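Local coordinates for pyridoxamine 5'-phosphate oxidase-related, FMN-binding protein (Paracoccus denitrificans, PDB 6VNA) that probably binds heme and takes part in the oxygenase breakdown of c-type heme, on a split-barrel flavin-binding fold of the pyridoxamine 5'-phosphate oxidase family, at residues L57-A62 with P126-W131; R25-G30 with T42-Q47; L96-P101 with R132-S137; Q19-A24 with L76-E81. All coordinates share one frame; numbering follows the deposited sequence.

Contact 1 of 4, residues L57-A62 with P126-W131; sequences LLAGLA and PDFRFW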
loop_
_atom_site.group_PDB
_atom_site.type_symbol
_atom_site.label_atom_id
_atom_site.label_comp_id
_atom_site.label_asym_id
_atom_site.label_seq_id
_atom_site.Cartn_x
_atom_site.Cartn_y
_atom_site.Cartn_z
ATOM N N LEU A 57 9.554 8.384 4.780
ATOM C CA LEU A 57 10.542 8.332 5.885
ATOM C C LEU A 57 10.545 6.891 6.420
ATOM O O LEU A 57 9.539 6.478 7.041
ATOM C CB LEU A 57 10.140 9.371 6.934
ATOM C CG LEU A 57 11.027 9.479 8.175
ATOM C CD1 LEU A 57 12.457 9.806 7.813
ATOM C CD2 LEU A 57 10.490 10.534 9.133
ATOM N N LEU A 58 11.612 6.135 6.144
ATOM C CA LEU A 58 11.707 4.690 6.482
ATOM C C LEU A 58 12.829 4.480 7.493
ATOM O O LEU A 58 13.822 5.210 7.417
ATOM C CB LEU A 58 11.970 3.886 5.207
ATOM C CG LEU A 58 11.000 4.122 4.050
ATOM C CD1 LEU A 58 11.285 3.183 2.903
ATOM C CD2 LEU A 58 9.560 3.961 4.485
ATOM N N ALA A 59 12.636 3.531 8.414
ATOM C CA ALA A 59 13.696 2.891 9.231
ATOM C C ALA A 59 14.654 2.182 8.265
ATOM O O ALA A 59 14.212 1.265 7.538
ATOM C CB ALA A 59 13.094 1.937 10.228
ATOM N N GLY A 60 15.912 2.622 8.235
ATOM C CA GLY A 60 16.914 2.249 7.216
ATOM C C GLY A 60 17.142 0.749 7.064
ATOM O O GLY A 60 17.628 0.378 5.991
ATOM N N LEU A 61 16.830 -0.084 8.067
ATOM C CA LEU A 61 17.123 -1.551 8.041
ATOM C C LEU A 61 15.859 -2.404 8.196
ATOM O O LEU A 61 15.996 -3.624 8.235
ATOM C CB LEU A 61 18.132 -1.865 9.144
ATOM C CG LEU A 61 19.556 -1.425 8.844
ATOM C CD1 LEU A 61 20.489 -1.941 9.911
ATOM C CD2 LEU A 61 20.008 -1.908 7.476
ATOM N N ALA A 62 14.679 -1.788 8.228
ATOM C CA ALA A 62 13.367 -2.464 8.128
ATOM C C ALA A 62 13.234 -3.171 6.772
ATOM O O ALA A 62 13.857 -2.718 5.796
ATOM C CB ALA A 62 12.249 -1.457 8.313
ATOM N N PRO A 126 18.798 9.374 14.102
ATOM C CA PRO A 126 18.560 7.952 14.390
ATOM C C PRO A 126 19.011 7.058 13.216
ATOM O O PRO A 126 20.022 7.354 12.593
ATOM C CB PRO A 126 17.043 7.889 14.649
ATOM C CG PRO A 126 16.705 9.246 15.210
ATOM C CD PRO A 126 17.648 10.198 14.504
ATOM N N ASP A 127 18.253 5.988 12.945
ATOM C CA ASP A 127 18.454 5.034 11.819
ATOM C C ASP A 127 17.476 5.346 10.672
ATOM O O ASP A 127 17.359 4.511 9.771
ATOM C CB ASP A 127 18.299 3.585 12.303
ATOM C CG ASP A 127 17.403 3.402 13.524
ATOM O OD1 ASP A 127 17.603 4.139 14.511
ATOM O OD2 ASP A 127 16.515 2.518 13.488
ATOM N N PHE A 128 16.824 6.516 10.677
ATOM C CA PHE A 128 15.664 6.834 9.802
ATOM C C PHE A 128 16.104 7.702 8.629
ATOM O O PHE A 128 16.937 8.595 8.819
ATOM C CB PHE A 128 14.541 7.481 10.611
ATOM C CG PHE A 128 13.589 6.481 11.218
ATOM C CD1 PHE A 128 13.854 5.922 12.455
ATOM C CD2 PHE A 128 12.455 6.073 10.527
ATOM C CE1 PHE A 128 12.988 4.987 13.000
ATOM C CE2 PHE A 128 11.591 5.140 11.074
ATOM C CZ PHE A 128 11.869 4.588 12.303
ATOM N N ARG A 129 15.532 7.441 7.450
ATOM C CA ARG A 129 16.021 7.989 6.167
ATOM C C ARG A 129 14.873 8.412 5.254
ATOM O O ARG A 129 13.871 7.664 5.140
ATOM C CB ARG A 129 16.789 6.920 5.393
ATOM C CG ARG A 129 18.184 6.621 5.909
ATOM C CD ARG A 129 18.788 5.619 4.941
ATOM N NE ARG A 129 19.302 6.218 3.713
ATOM C CZ ARG A 129 19.811 5.536 2.689
ATOM N NH1 ARG A 129 19.882 4.211 2.711
ATOM N NH2 ARG A 129 20.256 6.195 1.636
ATOM N N PHE A 130 15.104 9.493 4.514
ATOM C CA PHE A 130 14.175 10.020 3.493
ATOM C C PHE A 130 14.462 9.339 2.159
ATOM O O PHE A 130 15.644 9.257 1.786
ATOM C CB PHE A 130 14.294 11.541 3.376
ATOM C CG PHE A 130 13.740 12.288 4.558
ATOM C CD1 PHE A 130 12.373 12.501 4.684
ATOM C CD2 PHE A 130 14.579 12.760 5.551
ATOM C CE1 PHE A 130 11.863 13.197 5.769
ATOM C CE2 PHE A 130 14.066 13.454 6.637
ATOM C CZ PHE A 130 12.709 13.669 6.744
ATOM N N TRP A 131 13.390 8.907 1.485
ATOM C CA TRP A 131 13.341 8.406 0.084
ATOM C C TRP A 131 12.330 9.222 -0.735
ATOM O O TRP A 131 11.156 9.280 -0.311
ATOM C CB TRP A 131 12.899 6.944 0.072
ATOM C CG TRP A 131 13.836 5.982 0.725
ATOM C CD1 TRP A 131 14.011 5.733 2.056
ATOM C CD2 TRP A 131 14.682 5.060 0.029
ATOM N NE1 TRP A 131 14.941 4.739 2.234
ATOM C CE2 TRP A 131 15.370 4.309 1.009
ATOM C CE3 TRP A 131 14.931 4.823 -1.327
ATOM C CZ2 TRP A 131 16.291 3.325 0.669
ATOM C CZ3 TRP A 131 15.849 3.853 -1.662
ATOM C CH2 TRP A 131 16.509 3.113 -0.676
#
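Strand 57-59 runs antiparallel to strand 128-131, and the pair ends where the first chain turns away toward a helix. Leu58 and Arg129 form the hydrogen-bonded pair: Leu58 N gives a nearly straight bond to Arg129 O (2.9 Å, 167° at the hydrogen), and Arg129 N returns one to Leu58 O. Two residues further, Gly60 N donates to Asp127 O at 2.8 Å. This last bond closes the ladder just as a type I turn from Ala59 to Ala62 begins, with Ala62 as the N-cap of helix 63-70.

The ring of Phe128 can be followed outward. Its CB lies 4.2 Å from Leu57 CD1, and CG comes close to Leu58 O. CD2 and CE2 lie against the Leu58-Ala59 backbone, with CE2 3.3 Å from Ala59 N, and Ala59 CA sits above one face near the rim. At the tip, CZ meets Ala59 CB at 3.6 Å, so that this methyl lies over one face in a CH-pi contact. Leu57, its CG anti to the backbone N (chi1 180°), sends CD1 over the centre of the Phe130 ring, 3.9 Å from the centroid and only 7° off the normal. Phe128, Phe130, Leu57 and Ala59 thus share one face of the sheet. On the face of Leu58 and Arg129, Leu58 CD1 sits over the five-membered ring of Trp131, 3.8 Å from Trp131 CD1.

Tyr122 stacks on Phe128 and Trp112 meets Phe130 edge-to-face, while helix 63-70 packs on Leu58 and Trp131 through Leu68. Strand 92-101 adjoins beyond, Ala99 and Pro101 touching Trp131.

Contact 2 of 4, residues R25-G30 with T42-Q47; sequences RHASLG and TRIALQ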
loop_
_atom_site.group_PDB
_atom_site.type_symbol
_atom_site.label_atom_id
_atom_site.label_comp_id
_atom_site.label_asym_id
_atom_site.label_seq_id
_atom_site.Cartn_x
_atom_site.Cartn_y
_atom_site.Cartn_z
ATOM N N ARG A 25 -0.251 12.232 4.955
ATOM C CA ARG A 25 0.719 12.087 6.079
ATOM C C ARG A 25 1.216 10.625 6.170
ATOM O O ARG A 25 2.298 10.408 6.693
ATOM C CB ARG A 25 0.060 12.598 7.369
ATOM C CG ARG A 25 -0.344 14.068 7.326
ATOM C CD ARG A 25 0.850 14.991 7.097
ATOM N NE ARG A 25 0.559 16.423 7.046
ATOM C CZ ARG A 25 0.199 17.100 5.963
ATOM N NH1 ARG A 25 0.042 16.487 4.801
ATOM N NH2 ARG A 25 -0.022 18.403 6.048
ATOM N N HIS A 26 0.455 9.653 5.667
ATOM C CA HIS A 26 0.787 8.209 5.695
ATOM C C HIS A 26 0.398 7.591 4.368
ATOM O O HIS A 26 -0.362 8.239 3.638
ATOM C CB HIS A 26 0.076 7.491 6.848
ATOM C CG HIS A 26 0.345 8.130 8.162
ATOM N ND1 HIS A 26 1.554 7.985 8.806
ATOM C CD2 HIS A 26 -0.419 8.936 8.941
ATOM C CE1 HIS A 26 1.532 8.677 9.931
ATOM N NE2 HIS A 26 0.327 9.264 10.042
ATOM N N ALA A 27 0.886 6.372 4.100
ATOM C CA ALA A 27 0.521 5.608 2.896
ATOM C C ALA A 27 0.737 4.109 3.108
ATOM O O ALA A 27 1.426 3.715 4.089
ATOM C CB ALA A 27 1.342 6.092 1.731
ATOM N N SER A 28 0.195 3.316 2.186
ATOM C CA SER A 28 0.597 1.909 1.985
ATOM C C SER A 28 1.731 1.891 0.956
ATOM O O SER A 28 1.508 2.380 -0.163
ATOM C CB SER A 28 -0.562 1.066 1.540
ATOM O OG SER A 28 -1.593 1.098 2.488
ATOM N N LEU A 29 2.900 1.372 1.314
ATOM C CA LEU A 29 4.046 1.262 0.363
ATOM C C LEU A 29 4.153 -0.193 -0.102
ATOM O O LEU A 29 4.111 -1.119 0.753
ATOM C CB LEU A 29 5.324 1.731 1.050
ATOM C CG LEU A 29 6.631 1.407 0.325
ATOM C CD1 LEU A 29 6.845 2.314 -0.886
ATOM C CD2 LEU A 29 7.792 1.528 1.293
ATOM N N GLY A 30 4.175 -0.381 -1.411
ATOM C CA GLY A 30 4.529 -1.661 -2.040
ATOM C C GLY A 30 6.015 -1.740 -2.368
ATOM O O GLY A 30 6.546 -0.824 -3.070
ATOM N N THR A 42 3.424 -2.436 3.312
ATOM C CA THR A 42 3.678 -1.901 4.672
ATOM C C THR A 42 3.157 -0.457 4.764
ATOM O O THR A 42 3.098 0.246 3.753
ATOM C CB THR A 42 5.165 -1.944 5.045
ATOM O OG1 THR A 42 5.883 -1.122 4.126
ATOM C CG2 THR A 42 5.766 -3.330 5.028
ATOM N N ARG A 43 2.817 -0.026 5.972
ATOM C CA ARG A 43 2.317 1.339 6.246
ATOM C C ARG A 43 3.513 2.226 6.569
ATOM O O ARG A 43 4.301 1.823 7.425
ATOM C CB ARG A 43 1.323 1.354 7.410
ATOM C CG ARG A 43 0.780 2.746 7.684
ATOM C CD ARG A 43 -0.291 2.713 8.732
ATOM N NE ARG A 43 -1.582 2.355 8.184
ATOM C CZ ARG A 43 -2.657 2.070 8.915
ATOM N NH1 ARG A 43 -2.589 2.092 10.236
ATOM N NH2 ARG A 43 -3.802 1.774 8.319
ATOM N N ILE A 44 3.589 3.396 5.944
ATOM C CA ILE A 44 4.723 4.350 6.108
ATOM C C ILE A 44 4.237 5.787 6.336
ATOM O O ILE A 44 3.157 6.156 5.860
ATOM C CB ILE A 44 5.633 4.309 4.868
ATOM C CG1 ILE A 44 4.883 4.709 3.595
ATOM C CG2 ILE A 44 6.292 2.947 4.739
ATOM C CD1 ILE A 44 5.759 5.350 2.544
ATOM N N ALA A 45 5.068 6.582 6.991
ATOM C CA ALA A 45 4.948 8.055 7.010
ATOM C C ALA A 45 5.331 8.536 5.614
ATOM O O ALA A 45 6.351 8.074 5.082
ATOM C CB ALA A 45 5.811 8.659 8.090
ATOM N N LEU A 46 4.460 9.311 4.997
ATOM C CA LEU A 46 4.660 9.834 3.630
ATOM C C LEU A 46 4.052 11.232 3.518
ATOM O O LEU A 46 2.865 11.398 3.833
ATOM C CB LEU A 46 3.992 8.924 2.602
ATOM C CG LEU A 46 4.172 9.429 1.171
ATOM C CD1 LEU A 46 5.439 8.840 0.554
ATOM C CD2 LEU A 46 2.957 9.126 0.329
ATOM N N GLN A 47 4.855 12.173 3.044
ATOM C CA GLN A 47 4.452 13.542 2.654
ATOM C C GLN A 47 4.978 13.787 1.238
ATOM O O GLN A 47 5.436 12.820 0.616
ATOM C CB GLN A 47 5.018 14.514 3.683
ATOM C CG GLN A 47 4.558 14.219 5.100
ATOM C CD GLN A 47 5.092 15.236 6.080
ATOM O OE1 GLN A 47 5.479 16.342 5.709
ATOM N NE2 GLN A 47 5.176 14.849 7.336
HETATM O O HOH W 1 6.688 -2.524 1.764
#
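The imidazole of His26 meets the facing strand at its edge, where Ile44 O lies in the ring plane, while Ala45 CA approaches ND1 obliquely at 3.8 Å. CG is placed anti to the carbonyl carbon (chi1 -54°), while the CA of the same histidine makes a CA-H...O contact with Ile44 O.

The strands form an antiparallel hairpin in which Ala27 pairs with Ile44 and Leu29 with Thr42 by reciprocal backbone bonds. The straightest, Leu29 N to Thr42 O, is 2.7 Å long at 170° and lies nearly along the C=O axis. Leu46 N, by contrast, reaches Arg25 O from above the carbonyl plane. A water bridges Leu29 O and Thr42 OG1.

On the face of Ala27, Leu29 and Ile44, the Ile44 CD1 methyl lies 3.9 Å from Leu29 CB and its CG2 4.0 Å from Leu29 CD2, the two chains crossing obliquely. Ala27 CB meets Leu46 CD2 at 3.7 Å. An alanine at Ile44 would probably loosen this buried layer, since both branches that grip Leu29 would be lost.

On the Ser28 and Arg43 face lies the second subunit: its own Ser28 bonds Ser28 OG, and its Ala87 O accepts from Arg43 NH1. Strands 73-79 and 54-59 flank the hairpin, and helix 108-115 covers Ala45 through Trp112.

Contact 3 of 4, residues L96-P101 with R132-S137; sequences LGRAVP and RIEPVS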
loop_
_atom_site.group_PDB
_atom_site.type_symbol
_atom_site.label_atom_id
_atom_site.label_comp_id
_atom_site.label_asym_id
_atom_site.label_seq_id
_atom_site.Cartn_x
_atom_site.Cartn_y
_atom_site.Cartn_z
ATOM N N LEU A 96 2.719 4.174 -9.230
ATOM C CA LEU A 96 3.880 3.329 -9.607
ATOM C C LEU A 96 5.081 4.271 -9.727
ATOM O O LEU A 96 4.965 5.259 -10.444
ATOM C CB LEU A 96 3.611 2.614 -10.936
ATOM C CG LEU A 96 2.435 1.634 -11.002
ATOM C CD1 LEU A 96 2.349 0.987 -12.377
ATOM C CD2 LEU A 96 2.518 0.551 -9.944
ATOM N N GLY A 97 6.172 3.987 -9.014
ATOM C CA GLY A 97 7.324 4.896 -8.938
ATOM C C GLY A 97 8.623 4.139 -8.783
ATOM O O GLY A 97 8.571 2.878 -8.729
ATOM N N ARG A 98 9.731 4.887 -8.708
ATOM C CA ARG A 98 11.075 4.373 -8.353
ATOM C C ARG A 98 11.602 5.177 -7.158
ATOM O O ARG A 98 11.571 6.402 -7.200
ATOM C CB ARG A 98 11.998 4.369 -9.580
ATOM C CG ARG A 98 12.164 5.701 -10.305
ATOM C CD ARG A 98 11.220 5.905 -11.490
ATOM N NE ARG A 98 11.859 6.368 -12.728
ATOM C CZ ARG A 98 12.268 7.613 -12.985
ATOM N NH1 ARG A 98 12.144 8.574 -12.084
ATOM N NH2 ARG A 98 12.819 7.890 -14.154
ATOM N N ALA A 99 12.054 4.487 -6.115
ATOM C CA ALA A 99 12.577 5.084 -4.874
ATOM C C ALA A 99 14.004 5.571 -5.121
ATOM O O ALA A 99 14.737 4.895 -5.846
ATOM C CB ALA A 99 12.523 4.074 -3.757
ATOM N N VAL A 100 14.359 6.704 -4.526
ATOM C CA VAL A 100 15.693 7.359 -4.622
ATOM C C VAL A 100 16.016 7.944 -3.256
ATOM O O VAL A 100 15.267 8.770 -2.769
ATOM C CB VAL A 100 15.706 8.461 -5.699
ATOM C CG1 VAL A 100 17.069 9.145 -5.784
ATOM C CG2 VAL A 100 15.277 7.924 -7.056
ATOM N N PRO A 101 17.129 7.566 -2.596
ATOM C CA PRO A 101 17.541 8.239 -1.366
ATOM C C PRO A 101 17.550 9.761 -1.575
ATOM O O PRO A 101 17.967 10.233 -2.613
ATOM C CB PRO A 101 18.947 7.688 -1.101
ATOM C CG PRO A 101 18.934 6.333 -1.778
ATOM C CD PRO A 101 18.050 6.492 -2.998
ATOM N N ARG A 132 12.740 9.766 -1.884
ATOM C CA ARG A 132 11.816 10.316 -2.902
ATOM C C ARG A 132 11.283 9.148 -3.723
ATOM O O ARG A 132 12.090 8.324 -4.154
ATOM C CB ARG A 132 12.521 11.314 -3.824
ATOM C CG ARG A 132 12.886 12.623 -3.143
ATOM C CD ARG A 132 13.840 13.448 -3.987
ATOM N NE ARG A 132 13.335 13.694 -5.329
ATOM C CZ ARG A 132 12.573 14.721 -5.689
ATOM N NH1 ARG A 132 12.182 15.620 -4.800
ATOM N NH2 ARG A 132 12.182 14.835 -6.944
ATOM N N ILE A 133 9.974 9.071 -3.929
ATOM C CA ILE A 133 9.372 8.030 -4.805
ATOM C C ILE A 133 8.882 8.753 -6.048
ATOM O O ILE A 133 7.793 9.354 -5.992
ATOM C CB ILE A 133 8.294 7.219 -4.061
ATOM C CG1 ILE A 133 8.916 6.521 -2.851
ATOM C CG2 ILE A 133 7.638 6.209 -4.987
ATOM C CD1 ILE A 133 7.934 6.076 -1.835
ATOM N N GLU A 134 9.714 8.744 -7.092
ATOM C CA GLU A 134 9.501 9.512 -8.338
ATOM C C GLU A 134 8.453 8.783 -9.160
ATOM O O GLU A 134 8.628 7.621 -9.494
ATOM C CB GLU A 134 10.805 9.679 -9.107
ATOM C CG GLU A 134 11.827 10.524 -8.370
ATOM C CD GLU A 134 13.218 10.502 -8.987
ATOM O OE1 GLU A 134 13.410 9.749 -9.965
ATOM O OE2 GLU A 134 14.106 11.231 -8.480
ATOM N N PRO A 135 7.304 9.422 -9.452
ATOM C CA PRO A 135 6.234 8.743 -10.167
ATOM C C PRO A 135 6.537 8.547 -11.651
ATOM O O PRO A 135 7.078 9.430 -12.270
ATOM C CB PRO A 135 5.003 9.646 -9.960
ATOM C CG PRO A 135 5.577 11.012 -9.641
ATOM C CD PRO A 135 6.912 10.759 -8.975
ATOM N N VAL A 136 6.135 7.384 -12.144
ATOM C CA VAL A 136 6.051 7.010 -13.578
ATOM C C VAL A 136 4.586 7.115 -14.013
ATOM O O VAL A 136 4.335 7.785 -15.027
ATOM C CB VAL A 136 6.611 5.584 -13.784
ATOM C CG1 VAL A 136 6.391 5.073 -15.192
ATOM C CG2 VAL A 136 8.078 5.499 -13.408
ATOM N N SER A 137 3.666 6.462 -13.281
ATOM C CA SER A 137 2.214 6.398 -13.599
ATOM C C SER A 137 1.333 6.376 -12.328
ATOM O O SER A 137 1.852 6.189 -11.204
ATOM C CB SER A 137 1.931 5.215 -14.487
ATOM O OG SER A 137 1.833 4.021 -13.727
#
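A classic beta bulge interrupts this antiparallel pair: Val136 and Ser137 both face Leu96. Leu96 O accepts from Val136 N at 3.0 Å and, weakly, from Ser137 N, while Leu96 N donates to Ser137 O. The bulge falls where the chain turns a corner at Val136, between strands 128-135 and 137-141 of the antiparallel beta barrel of the pyridoxamine 5'-phosphate oxidase family, and both these strands pair with 92-101.

Beyond the bulge the ladder is regular. Arg98 with Glu134 and Val100 with Arg132 are hydrogen-bonded pairs, and Val100 N to Arg132 O is the shortest of their backbone bonds at 2.8 Å. Between them Ala99 faces Ile133 on the inward side, where Ile133 packs on strands 73-79 and 54-59. Gly97 CA lies 4.2 Å from Ile133 CG2; a CB here would clash with that methyl and with Glu134 O.

On the face of Arg98 and Glu134, the arginine takes the crowded chi1 position (56°) and bends again at chi2 and chi3, folding its guanidinium over toward the neighbouring strand. There NH1 forms a salt bridge with Glu134 OE1 at 2.7 Å, the two planes 51° apart. The extended glutamate also lays OE2 against Val100 CG2, at 3.8 Å. An alanine at Glu134 would remove the carboxylate, and would probably leave the Arg98 guanidinium less firmly held. The Arg132 guanidinium instead makes salt bridges with Asp49 and Asp51. Across the bend of the arginine, the Val136 side chain crosses that of Arg98 at about a right angle, its CG2 3.7 Å from Arg98 CD.

Contact 4 of 4, residues Q19-A24 with L76-E81; sequences QLLEAA and LLIAAE
Ile78 overlaps the last turn of helix 11-23 with both of its branches. CG2, anti to the backbone N, meets Ala24 CB at 3.7 Å and lies 3.9 Å from Leu20 O. The other branch, CG1, stands anti to the carbonyl carbon (chi1 -59°) and carries CD1 to Leu21 CD2 at 3.4 Å, tighter than usual van der Waals contact, with the two side chains crossing at about a right angle. The isoleucine therefore reaches three residues on one side of the helix end, and of the residues in this contact it gives up the most surface to its partner.

Leu20 comes in beside it: its CB points toward segment 76-81, and CD2 touches Ala80 CB, just past the strand, at 4.1 Å. Where the backbones are too far apart to bond directly, a water fills in, giving one hydrogen to Leu20 O at 2.8 Å and the other to Ala79 O at 3.1 Å.

The C-terminal end of helix 11-23 packs on the beta barrel of the oxidase family, meeting strand 73-79 near its end. Ala24 is the first residue to leave helical geometry, and from there the chain passes into strand 26-32, which pairs with 73-79. Leu21 continues the apolar layer onto Leu93, Ile95 and Pro54 of other strands, and Leu46 adds to it against Ile78.

Glu81, past the strand, is extended beyond CG and brings OE2 to 3.7 Å from Ala24 CA. The same oxygen accepts a hydrogen bond from Arg25 N and a weak one from His26 N.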
loop_
_atom_site.group_PDB
_atom_site.type_symbol
_atom_site.label_atom_id
_atom_site.label_comp_id
_atom_site.label_asym_id
_atom_site.label_seq_id
_atom_site.Cartn_x
_atom_site.Cartn_y
_atom_site.Cartn_z
ATOM N N GLN A 19 -4.434 17.117 -4.652
ATOM C CA GLN A 19 -4.997 17.497 -3.326
ATOM C C GLN A 19 -4.748 16.349 -2.336
ATOM O O GLN A 19 -4.383 16.652 -1.161
ATOM C CB GLN A 19 -6.490 17.855 -3.425
ATOM C CG GLN A 19 -6.759 19.249 -3.986
ATOM C CD GLN A 19 -8.189 19.520 -4.419
ATOM O OE1 GLN A 19 -8.918 18.653 -4.882
ATOM N NE2 GLN A 19 -8.604 20.767 -4.289
ATOM N N LEU A 20 -4.943 15.099 -2.781
ATOM C CA LEU A 20 -4.636 13.880 -1.989
ATOM C C LEU A 20 -3.160 13.885 -1.581
ATOM O O LEU A 20 -2.860 13.621 -0.377
ATOM C CB LEU A 20 -4.981 12.617 -2.790
ATOM C CG LEU A 20 -6.476 12.325 -2.902
ATOM C CD1 LEU A 20 -6.752 11.069 -3.704
ATOM C CD2 LEU A 20 -7.097 12.205 -1.516
ATOM N N LEU A 21 -2.254 14.175 -2.513
ATOM C CA LEU A 21 -0.804 14.162 -2.189
ATOM C C LEU A 21 -0.475 15.284 -1.188
ATOM O O LEU A 21 0.295 15.009 -0.244
ATOM C CB LEU A 21 0.017 14.254 -3.479
ATOM C CG LEU A 21 0.116 12.940 -4.258
ATOM C CD1 LEU A 21 0.404 13.184 -5.733
ATOM C CD2 LEU A 21 1.180 12.052 -3.657
ATOM N N GLU A 22 -1.059 16.479 -1.342
ATOM C CA GLU A 22 -0.833 17.632 -0.415
ATOM C C GLU A 22 -1.321 17.283 0.994
ATOM O O GLU A 22 -0.653 17.685 1.964
ATOM C CB GLU A 22 -1.515 18.891 -0.952
ATOM C CG GLU A 22 -1.506 20.068 0.021
ATOM C CD GLU A 22 -0.132 20.570 0.439
ATOM O OE1 GLU A 22 0.785 20.550 -0.413
ATOM O OE2 GLU A 22 0.017 20.977 1.623
ATOM N N ALA A 23 -2.409 16.514 1.117
ATOM C CA ALA A 23 -3.032 16.159 2.419
ATOM C C ALA A 23 -2.368 14.930 3.062
ATOM O O ALA A 23 -2.558 14.742 4.266
ATOM C CB ALA A 23 -4.511 15.943 2.217
ATOM N N ALA A 24 -1.607 14.135 2.299
ATOM C CA ALA A 24 -1.026 12.829 2.707
ATOM C C ALA A 24 -0.045 12.983 3.877
ATOM O O ALA A 24 0.890 13.766 3.771
ATOM C CB ALA A 24 -0.346 12.188 1.520
ATOM N N LEU A 76 2.785 3.143 -4.221
ATOM C CA LEU A 76 2.108 3.863 -3.100
ATOM C C LEU A 76 0.605 3.848 -3.356
ATOM O O LEU A 76 0.209 4.114 -4.528
ATOM C CB LEU A 76 2.573 5.318 -3.012
ATOM C CG LEU A 76 4.031 5.555 -2.674
ATOM C CD1 LEU A 76 4.407 7.009 -2.935
ATOM C CD2 LEU A 76 4.313 5.187 -1.235
ATOM N N LEU A 77 -0.171 3.524 -2.313
ATOM C CA LEU A 77 -1.604 3.876 -2.162
ATOM C C LEU A 77 -1.734 5.050 -1.188
ATOM O O LEU A 77 -1.250 4.960 -0.036
ATOM C CB LEU A 77 -2.395 2.688 -1.613
ATOM C CG LEU A 77 -3.911 2.897 -1.584
ATOM C CD1 LEU A 77 -4.418 3.368 -2.950
ATOM C CD2 LEU A 77 -4.620 1.609 -1.181
ATOM N N ILE A 78 -2.401 6.104 -1.622
ATOM C CA ILE A 78 -2.653 7.321 -0.798
ATOM C C ILE A 78 -4.169 7.519 -0.736
ATOM O O ILE A 78 -4.805 7.680 -1.773
ATOM C CB ILE A 78 -1.875 8.500 -1.404
ATOM C CG1 ILE A 78 -0.381 8.177 -1.423
ATOM C CG2 ILE A 78 -2.176 9.801 -0.681
ATOM C CD1 ILE A 78 0.419 9.068 -2.325
ATOM N N ALA A 79 -4.745 7.396 0.443
ATOM C CA ALA A 79 -6.190 7.572 0.679
ATOM C C ALA A 79 -6.365 8.839 1.509
ATOM O O ALA A 79 -5.375 9.333 2.072
ATOM C CB ALA A 79 -6.771 6.347 1.347
ATOM N N ALA A 80 -7.578 9.383 1.485
ATOM C CA ALA A 80 -8.026 10.506 2.333
ATOM C C ALA A 80 -8.163 9.989 3.770
ATOM O O ALA A 80 -9.070 9.168 4.021
ATOM C CB ALA A 80 -9.322 11.028 1.771
ATOM N N GLU A 81 -7.284 10.424 4.671
ATOM C CA GLU A 81 -7.191 9.869 6.048
ATOM C C GLU A 81 -8.454 10.284 6.830
ATOM O O GLU A 81 -8.943 9.466 7.640
ATOM C CB GLU A 81 -5.845 10.263 6.682
ATOM C CG GLU A 81 -4.639 9.477 6.108
ATOM C CD GLU A 81 -3.257 10.156 6.129
ATOM O OE1 GLU A 81 -2.639 10.251 7.229
ATOM O OE2 GLU A 81 -2.768 10.577 5.038
HETATM O O HOH W 2 -4.294 12.154 1.508
#

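Contacts 1, 2 and 3 pair strands of one antiparallel sheet, and contact 4 sets the end of helix 11-23 on strand 73-79 of the same sheet. Along the chain contact 2 is nested in the loop closed by contact 4, whereas contacts 1 and 4 interleave, as do contacts 1 and 3, which share strand 128-135. Contacts 2 and 4 have the closest centres, about 9 Å apart; contacts 1 and 4 are the farthest, about 21 Å between centres. Leu29 and Leu76 both reach Ile133, so contacts 2, 3 and 4 meet in a common apolar interior. Contact 1 lies away from the second subunit, so the part of the barrel that holds contacts 2, 3 and 4 also meets the partner subunit.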